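Local structure of vitamin B12-binding protein (Vibrio cholerae O395, 5YSC) at residues A[158-163]-A[209-214]; A[213-218]-A[241-246]. The protein binds vitamin B12 in the periplasm and probably delivers it to BtuC, the membrane-spanning part of the BtuCDF import transporter. One frame throughout, in Å; residues are numbered along the deposited sequence.

In the fold
Both contacts lie in one parallel sheet, in the C-terminal lobe of the periplasmic binding protein. Contact 1 joins strand 155-159 to strand 210-213. Contact 2 joins the end of strand 210-213 to the end of strand 239-241. They share Thr-213 and Ser-214, and their centres are about 9 Å apart. They also pack directly, with Phe-212 CG 3.4 Å from Leu-242 CD1. Of the segments that follow the strands, two meet the bound cyanocobalamin: Leu-161, after strand 155-159, touches it, and Asp-245, in helix 244-248, hydrogen-bonds to it. The side chains of Tyr-159 and Asn-243 each lie about 6 Å from the ligand.

Contact 1 (A[158-163]-A[209-214])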
loop_
_atom_site.group_PDB
_atom_site.type_symbol
_atom_site.label_atom_id
_atom_site.label_comp_id
_atom_site.label_asym_id
_atom_site.label_seq_id
_atom_site.Cartn_x
_atom_site.Cartn_y
_atom_site.Cartn_z
ATOM N N PHE A 158 6.472 12.824 9.234
ATOM C CA PHE A 158 7.069 12.743 7.918
ATOM C C PHE A 158 7.273 11.272 7.586
ATOM O O PHE A 158 7.868 10.553 8.392
ATOM C CB PHE A 158 8.393 13.491 7.952
ATOM C CG PHE A 158 9.213 13.336 6.719
ATOM C CD1 PHE A 158 8.655 13.548 5.465
ATOM C CD2 PHE A 158 10.553 12.987 6.801
ATOM C CE1 PHE A 158 9.424 13.425 4.323
ATOM C CE2 PHE A 158 11.308 12.832 5.667
ATOM C CZ PHE A 158 10.737 13.045 4.420
ATOM N N TYR A 159 6.783 10.816 6.420
ATOM C CA TYR A 159 7.066 9.456 5.941
ATOM C C TYR A 159 7.847 9.493 4.645
ATOM O O TYR A 159 7.328 9.928 3.605
ATOM C CB TYR A 159 5.786 8.637 5.739
ATOM C CG TYR A 159 6.070 7.252 5.158
ATOM C CD1 TYR A 159 7.072 6.449 5.677
ATOM C CD2 TYR A 159 5.353 6.777 4.086
ATOM C CE1 TYR A 159 7.344 5.201 5.147
ATOM C CE2 TYR A 159 5.593 5.524 3.547
ATOM C CZ TYR A 159 6.596 4.750 4.070
ATOM O OH TYR A 159 6.848 3.512 3.529
ATOM N N GLN A 160 9.069 8.997 4.730
ATOM C CA GLN A 160 10.026 8.918 3.648
ATOM C C GLN A 160 9.919 7.590 2.884
ATOM O O GLN A 160 10.090 6.520 3.470
ATOM C CB GLN A 160 11.403 9.045 4.304
ATOM C CG GLN A 160 12.454 9.490 3.434
ATOM C CD GLN A 160 13.679 9.832 4.224
ATOM O OE1 GLN A 160 13.726 9.688 5.467
ATOM N NE2 GLN A 160 14.676 10.316 3.523
ATOM N N LEU A 161 9.691 7.660 1.573
ATOM C CA LEU A 161 9.749 6.474 0.721
ATOM C C LEU A 161 11.166 6.117 0.274
ATOM O O LEU A 161 11.421 4.966 -0.104
ATOM C CB LEU A 161 8.886 6.687 -0.522
ATOM C CG LEU A 161 7.390 6.771 -0.313
ATOM C CD1 LEU A 161 6.759 7.038 -1.649
ATOM C CD2 LEU A 161 6.828 5.454 0.254
ATOM N N SER A 162 12.080 7.080 0.289
ATOM C CA SER A 162 13.468 6.867 -0.090
ATOM C C SER A 162 14.294 7.968 0.553
ATOM O O SER A 162 13.769 9.016 0.923
ATOM C CB SER A 162 13.649 6.874 -1.608
ATOM O OG SER A 162 12.940 7.954 -2.204
ATOM N N GLU A 163 15.593 7.708 0.705
ATOM C CA GLU A 163 16.507 8.754 1.172
ATOM C C GLU A 163 17.094 9.546 -0.001
ATOM O O GLU A 163 17.283 10.769 0.125
ATOM C CB GLU A 163 17.611 8.148 2.061
ATOM C CG GLU A 163 17.195 7.975 3.554
ATOM C CD GLU A 163 18.311 7.498 4.486
ATOM O OE1 GLU A 163 19.374 7.052 4.005
ATOM O OE2 GLU A 163 18.109 7.550 5.722
ATOM N N GLN A 209 7.222 15.829 14.174
ATOM C CA GLN A 209 7.373 15.203 15.490
ATOM C C GLN A 209 7.952 13.794 15.381
ATOM O O GLN A 209 8.719 13.368 16.255
ATOM C CB GLN A 209 6.020 15.162 16.190
ATOM C CG GLN A 209 5.581 16.522 16.708
ATOM C CD GLN A 209 4.174 16.485 17.215
ATOM O OE1 GLN A 209 3.215 16.502 16.442
ATOM N NE2 GLN A 209 4.032 16.407 18.526
ATOM N N VAL A 210 7.619 13.089 14.299
ATOM C CA VAL A 210 8.049 11.719 14.040
ATOM C C VAL A 210 8.513 11.644 12.591
ATOM O O VAL A 210 7.885 12.240 11.709
ATOM C CB VAL A 210 6.901 10.719 14.263
ATOM C CG1 VAL A 210 7.389 9.339 13.912
ATOM C CG2 VAL A 210 6.390 10.756 15.689
ATOM N N ILE A 211 9.613 10.928 12.346
ATOM C CA ILE A 211 10.047 10.564 10.998
ATOM C C ILE A 211 9.934 9.051 10.829
ATOM O O ILE A 211 10.503 8.290 11.616
ATOM C CB ILE A 211 11.479 11.037 10.725
ATOM C CG1 ILE A 211 11.497 12.577 10.712
ATOM C CG2 ILE A 211 11.954 10.500 9.393
ATOM C CD1 ILE A 211 12.885 13.202 10.683
ATOM N N PHE A 212 9.222 8.629 9.794
ATOM C CA PHE A 212 9.146 7.233 9.395
ATOM C C PHE A 212 9.973 6.997 8.141
ATOM O O PHE A 212 9.940 7.809 7.203
ATOM C CB PHE A 212 7.701 6.821 9.145
ATOM C CG PHE A 212 6.866 6.733 10.406
ATOM C CD1 PHE A 212 7.231 5.901 11.448
ATOM C CD2 PHE A 212 5.754 7.534 10.558
ATOM C CE1 PHE A 212 6.471 5.830 12.558
ATOM C CE2 PHE A 212 4.985 7.495 11.694
ATOM C CZ PHE A 212 5.346 6.630 12.706
ATOM N N THR A 213 10.690 5.876 8.108
ATOM C CA THR A 213 11.596 5.577 7.010
ATOM C C THR A 213 11.603 4.056 6.788
ATOM O O THR A 213 10.673 3.353 7.199
ATOM C CB THR A 213 12.982 6.186 7.314
ATOM O OG1 THR A 213 13.838 6.102 6.153
ATOM C CG2 THR A 213 13.648 5.461 8.534
ATOM N N SER A 214 12.660 3.546 6.145
ATOM C CA SER A 214 12.781 2.139 5.802
ATOM C C SER A 214 13.682 1.409 6.796
ATOM O O SER A 214 14.502 2.007 7.501
ATOM C CB SER A 214 13.351 1.982 4.389
ATOM O OG SER A 214 14.704 2.432 4.357
HETATM O O HOH W 1 9.021 2.150 4.708
HETATM O O HOH W 2 15.616 8.031 6.660
HETATM O O HOH W 3 13.220 5.707 3.217
#
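Tyr-159 chi1 (176°) sets CG anti to the backbone N, beside the carbonyl carbon, while that of Phe-212 (-71°) sets CG beside its own backbone N. The two side chains cross at about a right angle. The meeting is between Tyr-159 CD1 and Phe-212 CB at 3.5 Å, with the Phe-212 ring leading away. Val-210 CG1 sits over one face of the Phe-212 ring, toward the rim. On the other face of the sheet, Phe-158 CD2 rests 3.9 Å from Ile-211 CG2, close to CG1 as well. Phe-158 and Ile-211 form one parallel bridge, and Tyr-159 and Phe-212 form the next.

Three backbone bonds zip the strands together. Phe-158 N donates to Val-210 O at 2.9 Å. Phe-212 N donates to Phe-158 O at 2.7 Å, an almost straight bond (177° at the hydrogen). Gln-160 N donates to Phe-212 O at 2.9 Å. Phe-158 O also receives a CA-H contact from Ile-211, 3.4 Å from its CA.

Where the backbone bonds stop, waters join the polar atoms. Gln-160 and Thr-213 lie side by side, with OE1 of the glutamine 3.7 Å from OG1 of the threonine. Water 2 links them: it accepts from Thr-213 OG1 at 2.7 Å and donates to Gln-160 OE1 and Glu-163 OE2. Trp-224 NE1 also bonds to Gln-160 OE1. Water 1 bonds to Tyr-159 OH and donates to Thr-213 O; Asn-248 ND2 also bonds to the tyrosine hydroxyl.

Of these two central strands of the lobe's parallel sheet, 155-159 leads on to Leu-161, which touches the ligand. Thr-213 OG1 donates to water 2 and accepts from water 3, which also bonds Gln-160 O. The buried hydroxyl thus has partners in both roles, and bound water carries the polar pairing beyond the ladder.

Contact 2 (A[213-218]-A[241-246]); sequences TSEHAI and ALNADW
Leu-242 N donates to Thr-213 O at 2.9 Å, beside the parallel bridge between Thr-213 and Ala-241. This is where two neighbouring strands of the parallel sheet end and each turns into a helix with a side-chain N-cap, in a Rossmann-like alpha/beta lobe as in other periplasmic binding proteins of this family. Ala-241 CB is where most of the contact gathers. It lies 3.4 Å from Ser-214 O, against the start of helix 215-220. Glu-215 CG approaches it to 3.7 Å. Three residues on, Ile-218 CG1 comes as near, also 3.7 Å from Ala-241 CB.

Glu-215 keeps CG anti to its carbonyl carbon (chi1 -61°), and its chain is extended beyond that atom. Its carboxylate reaches across the contact, with OE1 3.7 Å from Asn-243 CA. The two side chains cross obliquely, and the carboxylate and amide planes are 62° apart.

The next shell is the two caps. Ser-214 OG accepts from Ala-217 N at 3.0 Å and starts helix 215-220. Asn-243 does the same for helix 244-248, where its OD1 accepts from Trp-246 N at 3.1 Å. That donor stands above the amide plane, 43° out of it.

Further out, Gln-260 OE1 of helix 254-267 bonds to Asn-243 N, and Leu-242 packs on Val-261 of the same helix. The capped helix 244-248 also meets the ligand: Asp-245 OD1 hydrogen-bonds to cyanocobalamin. On the other branch of the capping amide, Asn-243 ND2 lies over the centre of the Trp-246 ring, 3.2 Å above its plane.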
loop_
_atom_site.group_PDB
_atom_site.type_symbol
_atom_site.label_atom_id
_atom_site.label_comp_id
_atom_site.label_asym_id
_atom_site.label_seq_id
_atom_site.Cartn_x
_atom_site.Cartn_y
_atom_site.Cartn_z
ATOM N N THR A 213 10.690 5.876 8.108
ATOM C CA THR A 213 11.596 5.577 7.010
ATOM C C THR A 213 11.603 4.056 6.788
ATOM O O THR A 213 10.673 3.353 7.199
ATOM C CB THR A 213 12.982 6.186 7.314
ATOM O OG1 THR A 213 13.838 6.102 6.153
ATOM C CG2 THR A 213 13.648 5.461 8.534
ATOM N N SER A 214 12.660 3.546 6.145
ATOM C CA SER A 214 12.781 2.139 5.802
ATOM C C SER A 214 13.682 1.409 6.796
ATOM O O SER A 214 14.502 2.007 7.501
ATOM C CB SER A 214 13.351 1.982 4.389
ATOM O OG SER A 214 14.704 2.432 4.357
ATOM N N GLU A 215 13.528 0.084 6.826
ATOM C CA GLU A 215 14.397 -0.729 7.661
ATOM C C GLU A 215 15.829 -0.592 7.193
ATOM O O GLU A 215 16.760 -0.557 8.005
ATOM C CB GLU A 215 13.901 -2.172 7.627
ATOM C CG GLU A 215 12.477 -2.274 8.175
ATOM C CD GLU A 215 11.881 -3.676 8.171
ATOM O OE1 GLU A 215 10.669 -3.797 7.867
ATOM O OE2 GLU A 215 12.605 -4.650 8.485
ATOM N N HIS A 216 15.983 -0.366 5.892
ATOM C CA HIS A 216 17.284 -0.275 5.239
ATOM C C HIS A 216 18.028 0.964 5.726
ATOM O O HIS A 216 19.205 0.895 6.105
ATOM C CB HIS A 216 17.087 -0.240 3.710
ATOM C CG HIS A 216 15.713 -0.676 3.257
ATOM N ND1 HIS A 216 15.001 -1.688 3.877
ATOM C CD2 HIS A 216 14.909 -0.214 2.265
ATOM C CE1 HIS A 216 13.829 -1.833 3.287
ATOM N NE2 HIS A 216 13.749 -0.955 2.302
ATOM N N ALA A 217 17.324 2.103 5.755
ATOM C CA ALA A 217 17.906 3.371 6.203
ATOM C C ALA A 217 18.344 3.301 7.658
ATOM O O ALA A 217 19.413 3.811 8.026
ATOM C CB ALA A 217 16.893 4.505 6.019
ATOM N N ILE A 218 17.528 2.684 8.508
ATOM C CA ILE A 218 17.892 2.563 9.915
ATOM C C ILE A 218 19.168 1.746 10.046
ATOM O O ILE A 218 20.150 2.176 10.675
ATOM C CB ILE A 218 16.730 1.941 10.712
ATOM C CG1 ILE A 218 15.480 2.833 10.630
ATOM C CG2 ILE A 218 17.117 1.721 12.140
ATOM C CD1 ILE A 218 15.646 4.217 11.224
ATOM N N ALA A 241 11.709 2.878 11.363
ATOM C CA ALA A 241 11.360 2.171 10.139
ATOM C C ALA A 241 9.943 1.634 10.200
ATOM O O ALA A 241 9.501 1.178 11.250
ATOM C CB ALA A 241 12.289 1.003 9.907
ATOM N N LEU A 242 9.269 1.616 9.045
ATOM C CA LEU A 242 7.997 0.938 8.871
ATOM C C LEU A 242 8.179 -0.162 7.843
ATOM O O LEU A 242 9.007 -0.038 6.937
ATOM C CB LEU A 242 6.908 1.903 8.405
ATOM C CG LEU A 242 6.593 2.989 9.441
ATOM C CD1 LEU A 242 5.605 4.008 8.860
ATOM C CD2 LEU A 242 6.066 2.416 10.755
ATOM N N ASN A 243 7.407 -1.241 7.994
ATOM C CA ASN A 243 7.401 -2.314 7.007
ATOM C C ASN A 243 6.652 -1.862 5.747
ATOM O O ASN A 243 5.430 -1.649 5.751
ATOM C CB ASN A 243 6.792 -3.567 7.621
ATOM C CG ASN A 243 6.772 -4.734 6.673
ATOM O OD1 ASN A 243 6.429 -4.611 5.518
ATOM N ND2 ASN A 243 7.115 -5.896 7.193
ATOM N N ALA A 244 7.411 -1.677 4.665
ATOM C CA ALA A 244 6.870 -1.113 3.438
ATOM C C ALA A 244 5.905 -2.071 2.743
ATOM O O ALA A 244 4.941 -1.621 2.091
ATOM C CB ALA A 244 8.018 -0.731 2.504
ATOM N N ASP A 245 6.128 -3.380 2.865
ATOM C CA ASP A 245 5.207 -4.346 2.262
ATOM C C ASP A 245 3.811 -4.224 2.863
ATOM O O ASP A 245 2.800 -4.283 2.153
ATOM C CB ASP A 245 5.740 -5.768 2.448
ATOM C CG ASP A 245 6.992 -6.083 1.627
ATOM O OD1 ASP A 245 7.480 -5.224 0.849
ATOM O OD2 ASP A 245 7.517 -7.243 1.819
ATOM N N TRP A 246 3.728 -4.060 4.176
ATOM C CA TRP A 246 2.428 -3.955 4.823
ATOM C C TRP A 246 1.768 -2.634 4.504
ATOM O O TRP A 246 0.538 -2.554 4.381
ATOM C CB TRP A 246 2.580 -4.041 6.345
ATOM C CG TRP A 246 3.186 -5.290 6.896
ATOM C CD1 TRP A 246 3.342 -6.519 6.286
ATOM C CD2 TRP A 246 3.713 -5.427 8.208
ATOM N NE1 TRP A 246 3.951 -7.398 7.163
ATOM C CE2 TRP A 246 4.207 -6.742 8.334
ATOM C CE3 TRP A 246 3.844 -4.557 9.282
ATOM C CZ2 TRP A 246 4.767 -7.205 9.494
ATOM C CZ3 TRP A 246 4.443 -5.007 10.446
ATOM C CH2 TRP A 246 4.917 -6.316 10.539
#